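Local coordinates for probable leucine/isoleucine/valine-binding protein (Rhodopirellula baltica, PDB 4KV7) that probably binds leucine, isoleucine, valine or a related small ligand as a solute-binding protein of a transport system, at residues I132-S137 and Q355-V360; G91-P96 and G114-A119. The protein carries 1 engineered substitution. One frame throughout, in Å; residues are numbered along the deposited sequence.

Interaction 1 (I132-S137 and Q355-V360)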
ATOM      1  N   ILE A 132      -8.484  -9.811  -4.577  1.00 10.44           N
ATOM      2  CA  ILE A 132      -7.649 -10.637  -3.715  1.00 10.84           C
ATOM      3  C   ILE A 132      -6.454  -9.805  -3.289  1.00 10.12           C
ATOM      4  O   ILE A 132      -5.763  -9.219  -4.124  1.00 10.41           O
ATOM      5  CB  ILE A 132      -7.203 -11.921  -4.427  1.00 12.20           C
ATOM      6  CG1 ILE A 132      -8.437 -12.727  -4.847  1.00 14.95           C
ATOM      7  CG2 ILE A 132      -6.301 -12.749  -3.530  1.00 15.18           C
ATOM      8  CD1 ILE A 132      -8.125 -14.059  -5.500  1.00 19.53           C
ATOM      9  N   ASN A 133      -6.242  -9.730  -1.980  1.00  9.82           N
ATOM     10  CA  ASN A 133      -5.285  -8.809  -1.385  1.00  9.81           C
ATOM     11  C   ASN A 133      -4.117  -9.518  -0.726  1.00  8.76           C
ATOM     12  O   ASN A 133      -4.276 -10.600  -0.163  1.00 10.65           O
ATOM     13  CB  ASN A 133      -5.994  -7.957  -0.331  1.00  9.80           C
ATOM     14  CG  ASN A 133      -7.205  -7.249  -0.889  1.00  9.42           C
ATOM     15  OD1 ASN A 133      -7.082  -6.400  -1.775  1.00 10.03           O
ATOM     16  ND2 ASN A 133      -8.389  -7.581  -0.370  1.00 10.90           N
ATOM     17  N   TYR A 134      -2.944  -8.891  -0.795  1.00  9.28           N
ATOM     18  CA  TYR A 134      -1.805  -9.274   0.034  1.00  9.63           C
ATOM     19  C   TYR A 134      -1.844  -8.576   1.404  1.00  8.79           C
ATOM     20  O   TYR A 134      -1.767  -9.222   2.445  1.00  9.80           O
ATOM     21  CB  TYR A 134      -0.447  -8.987  -0.673  1.00  9.95           C
ATOM     22  CG  TYR A 134       0.643  -8.812   0.359  1.00  9.69           C
ATOM     23  CD1 TYR A 134       1.090  -9.893   1.103  1.00  9.89           C
ATOM     24  CD2 TYR A 134       1.164  -7.558   0.650  1.00  9.89           C
ATOM     25  CE1 TYR A 134       2.031  -9.740   2.112  1.00 10.78           C
ATOM     26  CE2 TYR A 134       2.105  -7.390   1.654  1.00  9.80           C
ATOM     27  CZ  TYR A 134       2.534  -8.485   2.384  1.00  9.82           C
ATOM     28  OH  TYR A 134       3.461  -8.349   3.402  1.00 10.12           O
ATOM     29  N   ARG A 135      -1.935  -7.252   1.387  1.00  8.39           N
ATOM     30  CA  ARG A 135      -1.577  -6.435   2.547  1.00  9.16           C
ATOM     31  C   ARG A 135      -2.648  -6.323   3.614  1.00  7.81           C
ATOM     32  O   ARG A 135      -3.845  -6.403   3.346  1.00  8.72           O
ATOM     33  CB  ARG A 135      -1.173  -5.026   2.106  1.00  8.82           C
ATOM     34  CG  ARG A 135      -2.243  -4.300   1.289  1.00  8.72           C
ATOM     35  CD  ARG A 135      -2.317  -2.802   1.575  1.00  8.76           C
ATOM     36  NE  ARG A 135      -1.119  -2.102   1.121  1.00  7.87           N
ATOM     37  CZ  ARG A 135      -0.802  -0.858   1.445  1.00  7.96           C
ATOM     38  NH1 ARG A 135       0.330  -0.335   1.001  1.00  8.89           N
ATOM     39  NH2 ARG A 135      -1.605  -0.137   2.217  1.00  9.17           N
ATOM     40  N   ALA A 136      -2.185  -6.086   4.837  1.00  8.47           N
ATOM     41  CA  ALA A 136      -3.039  -5.694   5.944  1.00  8.98           C
ATOM     42  C   ALA A 136      -3.811  -4.431   5.583  1.00  8.30           C
ATOM     43  O   ALA A 136      -3.439  -3.686   4.666  1.00  9.04           O
ATOM     44  CB  ALA A 136      -2.187  -5.454   7.185  1.00  9.41           C
ATOM     45  N   SER A 137      -4.881  -4.185   6.323  1.00  8.51           N
ATOM     46  CA  SER A 137      -5.810  -3.101   6.043  1.00  9.32           C
ATOM     47  C   SER A 137      -5.512  -1.826   6.825  1.00  8.25           C
ATOM     48  O   SER A 137      -4.748  -1.838   7.796  1.00  9.12           O
ATOM     49  CB  SER A 137      -7.218  -3.558   6.399  1.00  9.11           C
ATOM     50  OG  SER A 137      -7.336  -3.611   7.812  1.00  8.75           O
ATOM     51  N   GLN A 355      -7.427 -11.909   2.015  1.00 10.96           N
ATOM     52  CA  GLN A 355      -6.352 -11.038   2.473  1.00 10.46           C
ATOM     53  C   GLN A 355      -5.248 -11.903   3.057  1.00 10.11           C
ATOM     54  O   GLN A 355      -5.452 -12.601   4.055  1.00 12.50           O
ATOM     55  CB  GLN A 355      -6.844 -10.008   3.489  1.00 10.64           C
ATOM     56  CG  GLN A 355      -5.762  -9.011   3.888  1.00 11.38           C
ATOM     57  CD  GLN A 355      -6.240  -8.051   4.943  1.00 10.39           C
ATOM     58  OE1 GLN A 355      -7.178  -7.277   4.711  1.00 11.16           O
ATOM     59  NE2 GLN A 355      -5.624  -8.101   6.112  1.00 10.56           N
ATOM     60  N   ALA A 356      -4.082 -11.876   2.429  1.00 10.82           N
ATOM     61  CA  ALA A 356      -3.039 -12.838   2.750  1.00 11.23           C
ATOM     62  C   ALA A 356      -2.397 -12.598   4.110  1.00 10.14           C
ATOM     63  O   ALA A 356      -2.036 -13.550   4.801  1.00 11.56           O
ATOM     64  CB  ALA A 356      -1.985 -12.847   1.661  1.00 10.97           C
ATOM     65  N   SER A 357      -2.242 -11.325   4.469  1.00 10.96           N
ATOM     66  CA  SER A 357      -1.504 -10.903   5.657  1.00 11.79           C
ATOM     67  C   SER A 357      -2.313  -9.901   6.472  1.00 10.25           C
ATOM     68  O   SER A 357      -2.956  -9.030   5.891  1.00 11.11           O
ATOM     69  CB  SER A 357      -0.192 -10.244   5.205  1.00 11.48           C
ATOM     70  OG  SER A 357       0.471  -9.601   6.280  1.00 12.64           O
ATOM     71  N   SER A 358      -2.258  -9.998   7.800  1.00 10.93           N
ATOM     72  CA  SER A 358      -2.772  -8.943   8.690  1.00 11.63           C
ATOM     73  C   SER A 358      -1.637  -8.264   9.447  1.00 11.27           C
ATOM     74  O   SER A 358      -1.878  -7.463  10.346  1.00 11.86           O
ATOM     75  CB  SER A 358      -3.798  -9.488   9.690  1.00 12.90           C
ATOM     76  OG  SER A 358      -5.048  -9.749   9.073  1.00 15.01           O
ATOM     77  N   LYS A 359      -0.396  -8.573   9.085  1.00 11.05           N
ATOM     78  CA  LYS A 359       0.738  -8.096   9.858  1.00 11.55           C
ATOM     79  C   LYS A 359       1.051  -6.633   9.565  1.00 11.06           C
ATOM     80  O   LYS A 359       1.032  -6.186   8.412  1.00 10.52           O
ATOM     81  CB  LYS A 359       1.960  -8.966   9.595  1.00 14.87           C
ATOM     82  CG  LYS A 359       3.085  -8.796  10.600  1.00 20.12           C
ATOM     83  CD  LYS A 359       3.868 -10.094  10.752  1.00 22.04           C
ATOM     84  CE  LYS A 359       5.101  -9.915  11.613  1.00 26.76           C
ATOM     85  NZ  LYS A 359       5.941 -11.152  11.602  1.00 30.39           N
ATOM     86  N   VAL A 360       1.331  -5.897  10.630  1.00 11.81           N
ATOM     87  CA  VAL A 360       1.673  -4.485  10.550  1.00 12.06           C
ATOM     88  C   VAL A 360       3.049  -4.324  11.184  1.00 13.08           C
ATOM     89  O   VAL A 360       3.262  -4.743  12.332  1.00 13.93           O
ATOM     90  CB  VAL A 360       0.628  -3.629  11.289  1.00 12.35           C
ATOM     91  CG1 VAL A 360       1.069  -2.172  11.367  1.00 13.68           C
ATOM     92  CG2 VAL A 360      -0.742  -3.765  10.617  1.00 13.73           C
TER
HETATM   93  O   HOH W   1       3.086 -10.416   5.571  1.00 19.27           O
HETATM   94  O   HOH W   2       0.665  -6.911   5.794  1.00  9.96           O
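The hydroxyl of Ser-357 stands at the centre of a small water-bridged network that joins the two loops. OG, anti to its own backbone N, accepts from Lys-359 N to form an ST turn and accepts a second time from water 1, which also donates to Tyr-134 OH. It gives its own proton to water 2, at 2.7 Å from OG. Water 2 also accepts from Ala-136 N and donates to Lys-359 O, so it does what Ser-357 O does not: that carbonyl lies near Ala-136 N, but the angle is too poor for a bond.

Direct backbone bonds hold the other end. Ala-356 N reaches Asn-133 O at 2.9 Å, arriving above the carbonyl plane, while Ser-357 N meets Tyr-134 O at 3.0 Å almost along the C=O axis. The Tyr-134 CB points away, yet with chi1 at 155° the ring turns back, its CE1 lying 3.8 Å from Ser-357 CB. Its OH bonds to Val-272 O as well.

The Gln-355 side chain runs extended alongside the other loop, with CG 3.3 Å from Arg-135 O. Its NE2 bonds back to Ser-357 O at 2.8 Å, coming from above that carbonyl's plane, and also bonds to Glu-140; OE1 takes Arg-123 NE. With both ends gripped, the amide is fixed in rotation. Farther along, Ala-136 CB rests 4.1 Å from Val-360 CG2.

Segment 132-137 leads from strand 131-132 into helix 138-151, which Ser-137 caps, and the Tyr-134 ring packs on helix 301-319. Segment 355-360, with Ala-356 against strand 347-349, runs on into strand 361-365 of the mixed sheet, consistent with one of the interlobe crossings of type I periplasmic binding proteins.

Interaction 2 (G91-P96 and G114-A119). With FMT (formic acid), chain B.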
ATOM      1  N   GLY A  91      -1.574  -4.714  -8.489  1.00  9.65           N
ATOM      2  CA  GLY A  91      -0.843  -3.663  -7.810  1.00 10.57           C
ATOM      3  C   GLY A  91      -1.295  -2.224  -7.970  1.00  8.44           C
ATOM      4  O   GLY A  91      -0.536  -1.326  -7.619  1.00 10.08           O
ATOM      5  N   ASN A  92      -2.505  -1.987  -8.478  1.00  8.95           N
ATOM      6  CA  ASN A  92      -2.965  -0.609  -8.684  1.00  9.03           C
ATOM      7  C   ASN A  92      -2.894   0.193  -7.390  1.00  8.10           C
ATOM      8  O   ASN A  92      -3.311  -0.291  -6.340  1.00  8.54           O
ATOM      9  CB  ASN A  92      -4.430  -0.570  -9.103  1.00  9.39           C
ATOM     10  CG  ASN A  92      -4.672  -0.992 -10.536  1.00  9.37           C
ATOM     11  OD1 ASN A  92      -3.797  -1.527 -11.238  1.00  9.78           O
ATOM     12  ND2 ASN A  92      -5.901  -0.752 -10.984  1.00  9.90           N
ATOM     13  N   VAL A  93      -2.416   1.421  -7.458  1.00  8.77           N
ATOM     14  CA  VAL A  93      -2.393   2.309  -6.299  1.00  8.59           C
ATOM     15  C   VAL A  93      -3.734   2.999  -6.058  1.00  7.90           C
ATOM     16  O   VAL A  93      -4.276   3.644  -6.957  1.00  9.24           O
ATOM     17  CB  VAL A  93      -1.297   3.392  -6.496  1.00  8.41           C
ATOM     18  CG1 VAL A  93      -1.479   4.571  -5.550  1.00  9.58           C
ATOM     19  CG2 VAL A  93       0.074   2.773  -6.327  1.00  9.12           C
ATOM     20  N   GLY A  94      -4.250   2.876  -4.836  1.00  7.74           N
ATOM     21  CA  GLY A  94      -5.230   3.819  -4.329  1.00  8.51           C
ATOM     22  C   GLY A  94      -6.639   3.324  -4.081  1.00  8.04           C
ATOM     23  O   GLY A  94      -7.105   2.357  -4.681  1.00  8.61           O
ATOM     24  N   THR A  95      -7.322   4.031  -3.187  1.00  8.31           N
ATOM     25  CA  THR A  95      -8.687   3.707  -2.792  1.00  8.82           C
ATOM     26  C   THR A  95      -9.766   4.290  -3.717  1.00  9.21           C
ATOM     27  O   THR A  95     -10.571   3.528  -4.253  1.00  9.94           O
ATOM     28  CB  THR A  95      -8.926   4.085  -1.312  1.00  8.20           C
ATOM     29  OG1 THR A  95      -8.044   3.311  -0.482  1.00  8.48           O
ATOM     30  CG2 THR A  95     -10.368   3.854  -0.906  1.00 10.06           C
ATOM     31  N   PRO A  96      -9.789   5.624  -3.925  1.00  8.72           N
ATOM     32  CA  PRO A  96     -10.818   6.106  -4.853  1.00 10.44           C
ATOM     33  C   PRO A  96     -10.638   5.543  -6.270  1.00  9.58           C
ATOM     34  O   PRO A  96     -11.629   5.329  -6.977  1.00 11.34           O
ATOM     35  CB  PRO A  96     -10.634   7.631  -4.827  1.00 11.30           C
ATOM     36  CG  PRO A  96      -9.236   7.847  -4.273  1.00 10.00           C
ATOM     37  CD  PRO A  96      -9.041   6.736  -3.308  1.00 10.03           C
ATOM     38  N   GLY A 114      -3.546  -7.685  -5.310  1.00  9.52           N
ATOM     39  CA  GLY A 114      -2.441  -6.979  -4.686  1.00  9.41           C
ATOM     40  C   GLY A 114      -2.481  -5.471  -4.794  1.00  9.28           C
ATOM     41  O   GLY A 114      -1.436  -4.820  -4.829  1.00  8.55           O
ATOM     42  N   ALA A 115      -3.678  -4.903  -4.837  1.00  8.74           N
ATOM     43  CA  ALA A 115      -3.805  -3.450  -4.923  1.00  9.05           C
ATOM     44  C   ALA A 115      -3.135  -2.742  -3.737  1.00  8.05           C
ATOM     45  O   ALA A 115      -3.270  -3.165  -2.583  1.00  8.32           O
ATOM     46  CB  ALA A 115      -5.264  -3.066  -5.024  1.00 10.17           C
ATOM     47  N   PHE A 116      -2.413  -1.668  -4.034  1.00  8.42           N
ATOM     48  CA  PHE A 116      -1.746  -0.845  -3.022  1.00  8.27           C
ATOM     49  C   PHE A 116      -2.791   0.080  -2.403  1.00  7.64           C
ATOM     50  O   PHE A 116      -2.950   1.239  -2.786  1.00  8.17           O
ATOM     51  CB  PHE A 116      -0.586  -0.095  -3.691  1.00  8.71           C
ATOM     52  CG  PHE A 116       0.300   0.702  -2.754  1.00  7.90           C
ATOM     53  CD1 PHE A 116       0.054   2.042  -2.507  1.00  8.45           C
ATOM     54  CD2 PHE A 116       1.425   0.124  -2.179  1.00  8.56           C
ATOM     55  CE1 PHE A 116       0.888   2.781  -1.687  1.00  8.09           C
ATOM     56  CE2 PHE A 116       2.267   0.868  -1.349  1.00  8.78           C
ATOM     57  CZ  PHE A 116       1.993   2.194  -1.106  1.00  8.48           C
ATOM     58  N   THR A 117      -3.542  -0.498  -1.473  1.00  8.04           N
ATOM     59  CA  THR A 117      -4.590   0.202  -0.738  1.00  8.05           C
ATOM     60  C   THR A 117      -5.116  -0.729   0.336  1.00  7.66           C
ATOM     61  O   THR A 117      -5.438  -1.887   0.061  1.00  8.16           O
ATOM     62  CB  THR A 117      -5.808   0.679  -1.601  1.00  7.72           C
ATOM     63  OG1 THR A 117      -6.953   0.808  -0.741  1.00  9.11           O
ATOM     64  CG2 THR A 117      -6.123  -0.287  -2.739  1.00  9.88           C
ATOM     65  N   GLY A 118      -5.201  -0.225   1.563  1.00  7.90           N
ATOM     66  CA  GLY A 118      -5.750  -0.968   2.677  1.00  8.04           C
ATOM     67  C   GLY A 118      -7.225  -0.756   2.928  1.00  8.04           C
ATOM     68  O   GLY A 118      -7.699  -1.078   4.013  1.00  8.87           O
ATOM     69  N   ALA A 119      -7.953  -0.244   1.939  1.00  8.47           N
ATOM     70  CA  ALA A 119      -9.328   0.157   2.181  1.00  9.36           C
ATOM     71  C   ALA A 119     -10.246  -1.018   2.464  1.00  9.25           C
ATOM     72  O   ALA A 119     -10.133  -2.098   1.869  1.00  9.69           O
ATOM     73  CB  ALA A 119      -9.858   0.949   1.010  1.00 10.36           C
TER
HETATM   74  C   FMT B 501      -5.285   5.287  -0.767  1.00  7.70           C
HETATM   75  O1  FMT B 501      -5.607   4.181  -0.309  1.00  8.08           O
HETATM   76  O2  FMT B 501      -5.861   5.873  -1.693  1.00  8.33           O
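A formate ion or acid, probably from the crystallisation liquor, sits against Thr-95 and is held twice: Thr-95 N donates to formate O2 at 2.8 Å, and Thr-95 OG1 donates to formate O1 at 2.6 Å. It is also hydrogen-bonded to the hydroxyls of Tyr-68 and Tyr-138. The site lies at the start of helix 95-107, just past the N-cap Gly-94, where the helix end would probably favour a negative group. It is consistent with the carboxylate pocket of the leucine-binding family.

Thr-117 forms the second shell. Its side chain crosses that of Thr-95 at about a right angle, and its OG1, anti to the backbone N, donates to Thr-95 OG1 at 2.7 Å. The same OG1 accepts from Ala-119 N at 3.0 Å, making an ST turn, while CG2, in the crowded position, presses on Gly-94 O. An alanine here would remove OG1 and CG2, and would probably leave the Thr-95 hydroxyl less firmly oriented and the turn at Ala-119 N without its acceptor.

Further out, the backbones are bridged around Phe-116: its O takes Gly-94 N at 2.9 Å, and its N reaches Asn-92 O at 2.8 Å, each donor standing above the carbonyl plane. Phe-116 is also the centre of an inverse gamma turn. Beside it, pointing the same way, Val-93 sets CG2 3.9 Å from Phe-116 CD1.

Both segments follow parallel strands, 89-90 and 112-113, joined through helix 95-107 in a beta-alpha-beta crossover. The Phe-116 ring packs on helices 31-50 and 301-319, and helix 167-183 covers Thr-95 and Pro-96.

Overall arrangement
Interaction 2 comes first along the chain, and interaction 1 follows it; their centres lie about 12 Å apart. Three of the four segments leave neighbouring strands of one parallel sheet, 89-90, 112-113 and 131-132, in that order; segment 355-360 comes from much later in the chain and lies beside 133-137, the loop that follows strand 131-132. The contacts touch directly: Ile-132 O and Gly-114 N, 2.9 Å apart, probably form a hydrogen bond, and Arg-135 makes a cation-pi contact with Phe-116 while salt-bridged to Glu-305 of helix 301-319, so the loops holding the formate, a probable ligand site, touch those near the probable interlobe crossing.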